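Local coordinates for protein restriction endonuclease (PDB 4F0Q) that cleaves DNA in response to cytosine methylation, acting as a tetrameric modification-dependent restriction endonuclease, at residues P77-A83 against R227-A233; A138-H142 against A153-F157. Residue numbers count along the deposited sequence, not the author numbering.

Interaction 1. Residues P77-A83 against R227-A233; sequences PDRSRRA and RRNAALA
Two arginines, one from each segment, make all seven hydrogen bonds between 77-83 and 227-233, donating to backbone carbonyls across the gap. R81, on the short strand 80-81, takes chi1 p, chi2 t and chi3 t, so its extended side chain lies among the carbonyls of the 227-233 loop. R81 NE donates to R227 O (2.9 Å) and R81 NH1 to L232 O (2.9 Å); weak bonds from R81 NH2 reach N229 O (2.6 Å), R227 O (3.0 Å) and L232 O (3.1 Å), all near the guanidinium plane. R227, chi1 m, answers with NE to A83 O (2.6 Å) and NH2 to R82 O (2.7 Å), and R81 CD lies over one face of its guanidinium.

The loop that R81 holds follows helix 222-227 and folds into a type I beta turn, N229 to L232, with an Asx turn inside it: N229 OD1 accepts from A231 N (3.1 Å). Strand 80-81 is half of a two-stranded antiparallel hairpin with 74-75, so the contact ties this hairpin to the loop within the PUA-clan N-terminal region.

Packing closes both ends, where CA atoms pair D78 with A233 (5.5 Å) and A83 with R227 (5.0 Å). P77 CD sits 3.3 Å from A230 O and 3.5 Å from L232 O; D78 CG lies 3.5 Å from A233 CB, and A83 CB 3.6 Å from R228 CG.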
loop_
_atom_site.group_PDB
_atom_site.type_symbol
_atom_site.label_atom_id
_atom_site.label_comp_id
_atom_site.label_asym_id
_atom_site.label_seq_id
_atom_site.Cartn_x
_atom_site.Cartn_y
_atom_site.Cartn_z
ATOM N N PRO A 77 -30.145 -21.059 -33.609
ATOM C CA PRO A 77 -29.689 -21.618 -34.885
ATOM C C PRO A 77 -28.280 -22.178 -34.752
ATOM O O PRO A 77 -27.998 -23.276 -35.231
ATOM C CB PRO A 77 -29.675 -20.400 -35.818
ATOM C CG PRO A 77 -30.567 -19.396 -35.164
ATOM C CD PRO A 77 -30.395 -19.611 -33.698
ATOM N N ASP A 78 -27.410 -21.415 -34.099
ATOM C CA ASP A 78 -26.024 -21.817 -33.903
ATOM C C ASP A 78 -25.901 -22.892 -32.829
ATOM O O ASP A 78 -25.288 -23.936 -33.051
ATOM C CB ASP A 78 -25.160 -20.602 -33.550
ATOM C CG ASP A 78 -25.743 -19.778 -32.415
ATOM O OD1 ASP A 78 -26.966 -19.872 -32.175
ATOM O OD2 ASP A 78 -24.978 -19.034 -31.765
ATOM N N ARG A 79 -26.491 -22.627 -31.668
ATOM C CA ARG A 79 -26.446 -23.555 -30.546
ATOM C C ARG A 79 -27.453 -23.158 -29.475
ATOM O O ARG A 79 -28.049 -22.082 -29.536
ATOM C CB ARG A 79 -25.039 -23.605 -29.946
ATOM C CG ARG A 79 -24.472 -22.251 -29.551
ATOM C CD ARG A 79 -23.150 -21.995 -30.256
ATOM N NE ARG A 79 -22.289 -21.081 -29.510
ATOM C CZ ARG A 79 -22.115 -19.798 -29.808
ATOM N NH1 ARG A 79 -22.743 -19.264 -30.845
ATOM N NH2 ARG A 79 -21.309 -19.048 -29.068
ATOM N N SER A 80 -27.637 -24.035 -28.495
ATOM C CA SER A 80 -28.541 -23.765 -27.386
ATOM C C SER A 80 -27.878 -22.815 -26.394
ATOM O O SER A 80 -26.653 -22.798 -26.268
ATOM C CB SER A 80 -28.933 -25.071 -26.694
ATOM O OG SER A 80 -29.921 -24.847 -25.704
ATOM N N ARG A 81 -28.683 -22.023 -25.694
ATOM C CA ARG A 81 -28.144 -21.025 -24.775
ATOM C C ARG A 81 -29.121 -20.644 -23.664
ATOM O O ARG A 81 -30.336 -20.642 -23.858
ATOM C CB ARG A 81 -27.731 -19.765 -25.542
ATOM C CG ARG A 81 -28.905 -18.984 -26.115
ATOM C CD ARG A 81 -28.460 -17.676 -26.744
ATOM N NE ARG A 81 -29.594 -16.901 -27.237
ATOM C CZ ARG A 81 -30.127 -17.044 -28.446
ATOM N NH1 ARG A 81 -29.627 -17.936 -29.292
ATOM N NH2 ARG A 81 -31.158 -16.296 -28.812
ATOM N N ARG A 82 -28.572 -20.317 -22.498
ATOM C CA ARG A 82 -29.366 -19.792 -21.396
ATOM C C ARG A 82 -29.479 -18.278 -21.549
ATOM O O ARG A 82 -28.471 -17.570 -21.569
ATOM C CB ARG A 82 -28.719 -20.142 -20.056
ATOM C CG ARG A 82 -29.623 -19.939 -18.852
ATOM C CD ARG A 82 -30.631 -21.070 -18.717
ATOM N NE ARG A 82 -29.974 -22.365 -18.549
ATOM C CZ ARG A 82 -30.613 -23.496 -18.269
ATOM N NH1 ARG A 82 -31.930 -23.496 -18.119
ATOM N NH2 ARG A 82 -29.934 -24.628 -18.134
ATOM N N ALA A 83 -30.710 -17.788 -21.666
ATOM C CA ALA A 83 -30.962 -16.371 -21.920
ATOM C C ALA A 83 -30.418 -15.463 -20.820
ATOM O O ALA A 83 -29.666 -14.528 -21.095
ATOM C CB ALA A 83 -32.450 -16.129 -22.118
ATOM N N ARG A 227 -31.805 -12.344 -26.685
ATOM C CA ARG A 227 -31.255 -13.555 -26.080
ATOM C C ARG A 227 -32.309 -14.655 -25.922
ATOM O O ARG A 227 -31.988 -15.842 -25.976
ATOM C CB ARG A 227 -30.585 -13.250 -24.738
ATOM C CG ARG A 227 -29.247 -12.539 -24.866
ATOM C CD ARG A 227 -28.449 -12.616 -23.571
ATOM N NE ARG A 227 -28.208 -13.996 -23.158
ATOM C CZ ARG A 227 -27.185 -14.735 -23.576
ATOM N NH1 ARG A 227 -26.299 -14.229 -24.421
ATOM N NH2 ARG A 227 -27.047 -15.983 -23.148
ATOM N N ARG A 228 -33.562 -14.256 -25.729
ATOM C CA ARG A 228 -34.661 -15.212 -25.630
ATOM C C ARG A 228 -35.202 -15.570 -27.010
ATOM O O ARG A 228 -36.033 -16.467 -27.147
ATOM C CB ARG A 228 -35.794 -14.656 -24.763
ATOM C CG ARG A 228 -35.451 -14.494 -23.292
ATOM C CD ARG A 228 -36.647 -13.975 -22.512
ATOM N NE ARG A 228 -37.712 -14.969 -22.416
ATOM C CZ ARG A 228 -38.956 -14.698 -22.035
ATOM N NH1 ARG A 228 -39.296 -13.456 -21.723
ATOM N NH2 ARG A 228 -39.860 -15.665 -21.974
ATOM N N ASN A 229 -34.728 -14.861 -28.028
ATOM C CA ASN A 229 -35.183 -15.084 -29.395
ATOM C C ASN A 229 -34.504 -16.298 -30.021
ATOM O O ASN A 229 -33.291 -16.308 -30.223
ATOM C CB ASN A 229 -34.932 -13.839 -30.248
ATOM C CG ASN A 229 -35.835 -13.770 -31.462
ATOM O OD1 ASN A 229 -36.263 -14.795 -31.992
ATOM N ND2 ASN A 229 -36.129 -12.556 -31.911
ATOM N N ALA A 230 -35.298 -17.321 -30.327
ATOM C CA ALA A 230 -34.771 -18.562 -30.886
ATOM C C ALA A 230 -34.336 -18.396 -32.338
ATOM O O ALA A 230 -33.574 -19.207 -32.865
ATOM C CB ALA A 230 -35.799 -19.677 -30.762
ATOM N N ALA A 231 -34.821 -17.338 -32.980
ATOM C CA ALA A 231 -34.493 -17.072 -34.376
ATOM C C ALA A 231 -33.114 -16.435 -34.511
ATOM O O ALA A 231 -32.527 -16.424 -35.594
ATOM C CB ALA A 231 -35.552 -16.183 -35.006
ATOM N N LEU A 232 -32.602 -15.908 -33.404
ATOM C CA LEU A 232 -31.320 -15.212 -33.406
ATOM C C LEU A 232 -30.209 -16.066 -32.807
ATOM O O LEU A 232 -30.392 -16.700 -31.768
ATOM C CB LEU A 232 -31.428 -13.899 -32.627
ATOM C CG LEU A 232 -32.496 -12.906 -33.085
ATOM C CD1 LEU A 232 -32.499 -11.682 -32.186
ATOM C CD2 LEU A 232 -32.275 -12.511 -34.534
ATOM N N ALA A 233 -29.057 -16.076 -33.470
ATOM C CA ALA A 233 -27.874 -16.733 -32.931
ATOM C C ALA A 233 -27.368 -15.928 -31.741
ATOM O O ALA A 233 -27.728 -14.764 -31.579
ATOM C CB ALA A 233 -26.798 -16.847 -33.997
#

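Interaction 2. Residues A138-H142 against A153-F157; sequences AARLH and APPLF
Residues 138-142 of helix 130-142 pack here against the loop leading into a strand: the loop residues 153-155 run extended into strand 156-166 of the large mixed sheet in the PUA-clan N-terminal region. The nearest CA atoms are those of L141 and A153, 4.8 Å apart. A153, with phi/psi of -59°/121°, points its methyl at the helix, where CB lies 3.7 Å from L141 CB and 3.5 Å from L141 O, with H142 CD2 at 3.8 Å. P154 continues the apolar surface: its CG is 4.0 Å from A138 CB and its CD 4.2 Å from L141 CD1, L141 being in the mt rotamer. I184 of strand 175-193 borders the contact, touching A138 and L156. H142 makes the polar link. Its CA-to-CB bond points sideways, but with chi1 m and chi2 -114° the imidazole end comes near P154 and L156, with H142 NE2 3.8 Å from L156 CD1, and close to the ring plane NE2 donates a hydrogen bond to P154 O, 2.8 Å long with an N-H...O angle of 155°.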
loop_
_atom_site.group_PDB
_atom_site.type_symbol
_atom_site.label_atom_id
_atom_site.label_comp_id
_atom_site.label_asym_id
_atom_site.label_seq_id
_atom_site.Cartn_x
_atom_site.Cartn_y
_atom_site.Cartn_z
ATOM N N ALA A 138 -23.472 -21.222 -15.183
ATOM C CA ALA A 138 -23.214 -19.866 -15.653
ATOM C C ALA A 138 -21.743 -19.508 -15.474
ATOM O O ALA A 138 -21.148 -18.858 -16.330
ATOM C CB ALA A 138 -24.093 -18.872 -14.919
ATOM N N ALA A 139 -21.165 -19.944 -14.358
ATOM C CA ALA A 139 -19.771 -19.654 -14.036
ATOM C C ALA A 139 -18.836 -20.234 -15.086
ATOM O O ALA A 139 -17.783 -19.665 -15.376
ATOM C CB ALA A 139 -19.419 -20.193 -12.659
ATOM N N ARG A 140 -19.230 -21.372 -15.649
ATOM C CA ARG A 140 -18.478 -21.986 -16.739
ATOM C C ARG A 140 -18.338 -21.041 -17.937
ATOM O O ARG A 140 -17.312 -21.033 -18.617
ATOM C CB ARG A 140 -19.149 -23.296 -17.165
ATOM C CG ARG A 140 -18.616 -23.900 -18.455
ATOM C CD ARG A 140 -17.145 -24.270 -18.350
ATOM N NE ARG A 140 -16.645 -24.813 -19.609
ATOM C CZ ARG A 140 -16.119 -24.080 -20.584
ATOM N NH1 ARG A 140 -16.010 -22.765 -20.447
ATOM N NH2 ARG A 140 -15.696 -24.662 -21.697
ATOM N N LEU A 141 -19.368 -20.236 -18.179
ATOM C CA LEU A 141 -19.400 -19.366 -19.352
ATOM C C LEU A 141 -18.947 -17.933 -19.067
ATOM O O LEU A 141 -18.497 -17.228 -19.970
ATOM C CB LEU A 141 -20.797 -19.367 -19.978
ATOM C CG LEU A 141 -21.244 -20.696 -20.587
ATOM C CD1 LEU A 141 -22.664 -20.594 -21.118
ATOM C CD2 LEU A 141 -20.285 -21.126 -21.687
ATOM N N HIS A 142 -19.066 -17.507 -17.815
ATOM C CA HIS A 142 -18.604 -16.182 -17.415
ATOM C C HIS A 142 -17.084 -16.160 -17.316
ATOM O O HIS A 142 -16.469 -15.098 -17.219
ATOM C CB HIS A 142 -19.241 -15.758 -16.092
ATOM C CG HIS A 142 -20.651 -15.276 -16.232
ATOM N ND1 HIS A 142 -21.021 -13.975 -15.976
ATOM C CD2 HIS A 142 -21.780 -15.920 -16.612
ATOM C CE1 HIS A 142 -22.318 -13.837 -16.186
ATOM N NE2 HIS A 142 -22.802 -15.003 -16.573
ATOM N N ALA A 153 -22.835 -16.864 -22.360
ATOM C CA ALA A 153 -22.965 -16.573 -20.934
ATOM C C ALA A 153 -24.211 -15.756 -20.609
ATOM O O ALA A 153 -24.385 -14.648 -21.117
ATOM C CB ALA A 153 -21.719 -15.863 -20.424
ATOM N N PRO A 154 -25.085 -16.307 -19.752
ATOM C CA PRO A 154 -26.319 -15.634 -19.334
ATOM C C PRO A 154 -26.053 -14.505 -18.343
ATOM O O PRO A 154 -25.479 -14.744 -17.280
ATOM C CB PRO A 154 -27.114 -16.755 -18.661
ATOM C CG PRO A 154 -26.080 -17.707 -18.172
ATOM C CD PRO A 154 -24.962 -17.657 -19.172
ATOM N N PRO A 155 -26.464 -13.277 -18.693
ATOM C CA PRO A 155 -26.319 -12.108 -17.819
ATOM C C PRO A 155 -27.050 -12.294 -16.495
ATOM O O PRO A 155 -28.148 -12.847 -16.474
ATOM C CB PRO A 155 -26.980 -10.986 -18.626
ATOM C CG PRO A 155 -26.887 -11.433 -20.041
ATOM C CD PRO A 155 -27.038 -12.922 -20.001
ATOM N N LEU A 156 -26.443 -11.838 -15.404
ATOM C CA LEU A 156 -27.079 -11.917 -14.094
ATOM C C LEU A 156 -27.788 -10.615 -13.738
ATOM O O LEU A 156 -27.178 -9.686 -13.205
ATOM C CB LEU A 156 -26.064 -12.290 -13.009
ATOM C CG LEU A 156 -25.926 -13.778 -12.672
ATOM C CD1 LEU A 156 -25.410 -14.576 -13.862
ATOM C CD2 LEU A 156 -25.026 -13.972 -11.462
ATOM N N PHE A 157 -29.080 -10.557 -14.043
ATOM C CA PHE A 157 -29.902 -9.398 -13.718
ATOM C C PHE A 157 -30.284 -9.419 -12.246
ATOM O O PHE A 157 -31.054 -10.273 -11.806
ATOM C CB PHE A 157 -31.157 -9.368 -14.592
ATOM C CG PHE A 157 -30.935 -8.770 -15.950
ATOM C CD1 PHE A 157 -30.008 -9.318 -16.821
ATOM C CD2 PHE A 157 -31.657 -7.662 -16.359
ATOM C CE1 PHE A 157 -29.801 -8.768 -18.071
ATOM C CE2 PHE A 157 -31.457 -7.109 -17.610
ATOM C CZ PHE A 157 -30.529 -7.663 -18.467
#

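Interaction 2 is nested in sequence inside the loop closed by interaction 1, and their centres lie 14 Å apart. They meet directly: A83 O and R82 O, the two acceptors of R227 in interaction 1, pack at 3.3 Å against P155 CD and P154 CB respectively, while R227 NE is 3.5 Å from P155 CD. R227 also donates to the carbonyls of L151 and L152, just ahead of 153-157, so one arginine touches both sides of this junction. The backbone pairing of P155 with I85 continues the contact into the parallel strands 85-89 and 156-166. Both contacts belong to the N-terminal region, whereas the magnesium site, D334, Q355 and A356, lies in the PDDEXK-clan endonuclease region.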